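Local coordinates for GST N-terminal domain-containing protein (Pseudomonas syringae pv. tomato, PDB 3IC8) that is of unknown function but belongs to the glutathione S-transferase family, and so may bind glutathione in its thioredoxin-like domain, at residues S224-S228 with A229-E233; L56-A60 with D61-D65. One frame throughout, in Å; residues are numbered along the deposited sequence.

Overall arrangement
Both contacts are local, each within one continuous run of ten residues, and both reach the same mixed sheet. Contact 2, residues 56-65, is a buried beta hairpin inside it; contact 1, residues 224-233, lies at its margin, where strand 222-225 gives way to helix 228-237, and is only partly buried. Their centres are about 13 Å apart, and they meet where A231 O probably accepts a hydrogen bond from Q57 NE2 at 3.1 Å. In contact 1 a serine hydroxyl and two backbone carbonyls start a helix, with leucine against alanine methyl groups; in contact 2 paired backbone bonds and a tight turn predominate, and its polar side chains reach partners beyond the hairpin.

Contact 1. Residues S224-S228 with A229-E233; sequences SDLSS and AAAIE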
# COMPACT_ATOMS: atom_id res chain seq x y z
N SER A 224 -10.58 -12.04 -19.90
CA SER A 224 -11.90 -11.89 -20.49
C SER A 224 -12.63 -13.20 -20.40
O SER A 224 -12.06 -14.22 -20.63
CB SER A 224 -11.82 -11.51 -21.95
OG SER A 224 -10.55 -11.05 -22.28
N ASP A 225 -13.92 -13.17 -20.10
CA ASP A 225 -14.70 -14.39 -20.03
C ASP A 225 -14.80 -15.08 -21.36
O ASP A 225 -14.90 -14.43 -22.36
CB ASP A 225 -16.11 -14.08 -19.59
CG ASP A 225 -16.17 -13.56 -18.20
OD1 ASP A 225 -15.14 -13.51 -17.54
OD2 ASP A 225 -17.27 -13.20 -17.77
N LEU A 226 -14.77 -16.40 -21.35
CA LEU A 226 -15.00 -17.18 -22.51
C LEU A 226 -15.93 -18.29 -22.15
O LEU A 226 -15.76 -18.91 -21.16
CB LEU A 226 -13.69 -17.74 -23.03
CG LEU A 226 -13.77 -18.68 -24.21
CD1 LEU A 226 -14.19 -17.94 -25.39
CD2 LEU A 226 -12.50 -19.40 -24.46
N SER A 227 -16.94 -18.53 -22.95
CA SER A 227 -17.87 -19.58 -22.68
C SER A 227 -17.24 -20.92 -22.89
O SER A 227 -16.32 -21.05 -23.64
CB SER A 227 -19.11 -19.44 -23.53
OG SER A 227 -18.92 -19.97 -24.80
N SER A 228 -17.75 -21.92 -22.21
CA SER A 228 -17.22 -23.26 -22.35
C SER A 228 -17.39 -23.83 -23.73
O SER A 228 -16.57 -24.55 -24.20
CB SER A 228 -17.78 -24.19 -21.28
OG SER A 228 -19.08 -24.58 -21.55
N ALA A 229 -18.49 -23.50 -24.36
CA ALA A 229 -18.75 -23.89 -25.71
C ALA A 229 -17.79 -23.27 -26.69
O ALA A 229 -17.37 -23.89 -27.62
CB ALA A 229 -20.15 -23.56 -26.07
N ALA A 230 -17.46 -22.02 -26.47
CA ALA A 230 -16.53 -21.33 -27.34
C ALA A 230 -15.18 -21.98 -27.26
O ALA A 230 -14.46 -22.03 -28.21
CB ALA A 230 -16.46 -19.91 -26.98
N ALA A 231 -14.84 -22.44 -26.09
CA ALA A 231 -13.60 -23.12 -25.85
C ALA A 231 -13.51 -24.43 -26.59
O ALA A 231 -12.48 -24.78 -27.08
CB ALA A 231 -13.42 -23.31 -24.41
N ILE A 232 -14.58 -25.18 -26.64
CA ILE A 232 -14.57 -26.37 -27.43
C ILE A 232 -14.34 -26.05 -28.89
O ILE A 232 -13.59 -26.69 -29.56
CB ILE A 232 -15.85 -27.12 -27.28
CG1 ILE A 232 -15.92 -27.72 -25.90
CG2 ILE A 232 -15.91 -28.21 -28.25
CD1 ILE A 232 -17.20 -28.28 -25.56
N GLU A 233 -14.98 -25.01 -29.40
CA GLU A 233 -14.82 -24.68 -30.79
C GLU A 233 -13.40 -24.31 -31.10
O GLU A 233 -12.89 -24.63 -32.14
CB GLU A 233 -15.73 -23.55 -31.21
CG GLU A 233 -17.19 -23.88 -31.16
CD GLU A 233 -17.59 -25.03 -32.04
OE1 GLU A 233 -17.38 -24.96 -33.25
OE2 GLU A 233 -18.16 -25.99 -31.52
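S227 and A230 face each other across the first turn of a helix, their CA atoms 5.2 Å apart, where the extended chain of 224-227 bends into the helix that starts at S228. The carbonyl of S227 accepts from A231 N at 3.2 Å and that of S228 from I232 N. S227 is the N-cap: its OG takes the N-H of A230 at 3.0 Å. With chi1 at 82°, the hydroxyl lies between the backbone N and the carbonyl carbon, which turns it to A230 N and puts it 3.3 Å from the A230 methyl carbon, CB. L226 precedes the cap and supplies the apolar half of the contact. Its CG is anti to the backbone N (chi1 176°), and the isobutyl group forks over two alanines, CD1 against A230 CB at 3.4 Å and CD2 against A231 CB at 4.0 Å. The OG of S228 bonds instead to D42 of helix 41-47, which also packs against I232. Around the junction, L226 rests on I5 and A231 on H7, both of strand 4-8, while backbone bonds from S224 and L226 tie the strand end to strand 28-33.

Contact 2. Residues L56-A60 with D61-D65; sequences LQIGA and DIYCD
The L56-Y63 and I58-D61 pairs build a two-stranded antiparallel hairpin closed by a type II' turn from I58 to D61, the hairpin found in the N-terminal, thioredoxin-like domain of glutathione S-transferases. The strand segments run at 163° to each other. Y63 N donates to L56 O at 2.8 Å and L56 N to Y63 O at 3.0 Å. The I58-D61 pair is less regular: I58 N meets D61 O nearly along the C=O axis, whereas D61 N approaches I58 O at 3.0 Å from 43° above the carbonyl plane. At the Q57-I62 pair the CA-H groups of both residues point to carbonyl oxygens of the facing strand, Q57 CA to D61 O and I62 CA to L56 O. On the face shared by L56, I58, D61 and Y63, the tyrosine ring turns its edge to L56 O, CD2 lying 3.5 Å from it, while CD1 of I58 lies 4.3 Å from CE2 of Y63. Q57 stretches its extended chain (chi1 171°) along the other face, and its NE2 reaches G59 O at 3.0 Å, almost straight, with a second acceptor in A231 O. G59, with its positive phi, occupies the first corner of the turn. Q57 thus ties the turn to H7 through OE1, and D61 bonds to H299 and A241 N; the chemistry implies a hairpin closed by its own backbone bonds and set between strands 4-8 and 296-300.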
# COMPACT_ATOMS: atom_id res chain seq x y z
N LEU A 56 -5.38 -25.81 -18.09
CA LEU A 56 -4.92 -24.86 -19.08
C LEU A 56 -5.12 -25.30 -20.53
O LEU A 56 -4.67 -26.33 -20.94
CB LEU A 56 -3.46 -24.57 -18.84
CG LEU A 56 -2.82 -23.26 -19.25
CD1 LEU A 56 -1.55 -23.49 -19.94
CD2 LEU A 56 -3.70 -22.42 -20.06
N GLN A 57 -5.83 -24.49 -21.29
CA GLN A 57 -6.04 -24.78 -22.69
C GLN A 57 -5.37 -23.78 -23.58
O GLN A 57 -5.57 -22.60 -23.44
CB GLN A 57 -7.52 -24.83 -23.02
CG GLN A 57 -7.82 -24.91 -24.47
CD GLN A 57 -9.28 -24.88 -24.78
OE1 GLN A 57 -10.09 -24.53 -23.97
NE2 GLN A 57 -9.63 -25.28 -25.97
N ILE A 58 -4.58 -24.27 -24.51
CA ILE A 58 -4.12 -23.51 -25.63
C ILE A 58 -4.44 -24.26 -26.91
O ILE A 58 -3.81 -25.23 -27.22
CB ILE A 58 -2.65 -23.30 -25.51
CG1 ILE A 58 -2.37 -22.56 -24.23
CG2 ILE A 58 -2.15 -22.51 -26.62
CD1 ILE A 58 -1.04 -22.69 -23.75
N GLY A 59 -5.44 -23.80 -27.63
CA GLY A 59 -5.91 -24.49 -28.81
C GLY A 59 -6.45 -25.87 -28.55
O GLY A 59 -7.37 -26.06 -27.83
N ALA A 60 -5.83 -26.83 -29.19
CA ALA A 60 -6.17 -28.22 -29.03
C ALA A 60 -5.18 -28.91 -28.13
O ALA A 60 -5.07 -30.10 -28.16
CB ALA A 60 -6.25 -28.89 -30.36
N ASP A 61 -4.46 -28.16 -27.32
CA ASP A 61 -3.59 -28.72 -26.31
C ASP A 61 -4.14 -28.41 -24.94
O ASP A 61 -4.42 -27.28 -24.61
CB ASP A 61 -2.18 -28.17 -26.43
CG ASP A 61 -1.46 -28.69 -27.62
OD1 ASP A 61 -1.02 -29.83 -27.61
OD2 ASP A 61 -1.30 -27.94 -28.57
N ILE A 62 -4.31 -29.45 -24.15
CA ILE A 62 -4.88 -29.34 -22.85
C ILE A 62 -3.85 -29.73 -21.83
O ILE A 62 -3.25 -30.76 -21.95
CB ILE A 62 -6.11 -30.23 -22.76
CG1 ILE A 62 -7.27 -29.53 -23.43
CG2 ILE A 62 -6.52 -30.43 -21.36
CD1 ILE A 62 -7.49 -29.94 -24.79
N TYR A 63 -3.64 -28.89 -20.84
CA TYR A 63 -2.63 -29.13 -19.83
C TYR A 63 -3.25 -29.33 -18.47
O TYR A 63 -3.95 -28.50 -17.99
CB TYR A 63 -1.65 -27.98 -19.80
CG TYR A 63 -0.90 -27.78 -21.07
CD1 TYR A 63 0.36 -28.26 -21.22
CD2 TYR A 63 -1.47 -27.14 -22.13
CE1 TYR A 63 1.02 -28.09 -22.35
CE2 TYR A 63 -0.81 -26.97 -23.25
CZ TYR A 63 0.44 -27.45 -23.36
OH TYR A 63 1.12 -27.27 -24.52
N CYS A 64 -2.94 -30.46 -17.87
CA CYS A 64 -3.51 -30.92 -16.63
C CYS A 64 -2.50 -30.84 -15.54
O CYS A 64 -1.39 -31.22 -15.73
CB CYS A 64 -3.92 -32.37 -16.76
SG CYS A 64 -5.15 -32.73 -17.94
N ASP A 65 -2.89 -30.32 -14.41
CA ASP A 65 -2.03 -30.26 -13.26
C ASP A 65 -1.30 -28.95 -13.25
O ASP A 65 -0.66 -28.60 -14.20
CB ASP A 65 -1.04 -31.40 -13.26
CG ASP A 65 -0.40 -31.60 -11.92
OD1 ASP A 65 -1.00 -32.20 -11.05
OD2 ASP A 65 0.71 -31.14 -11.71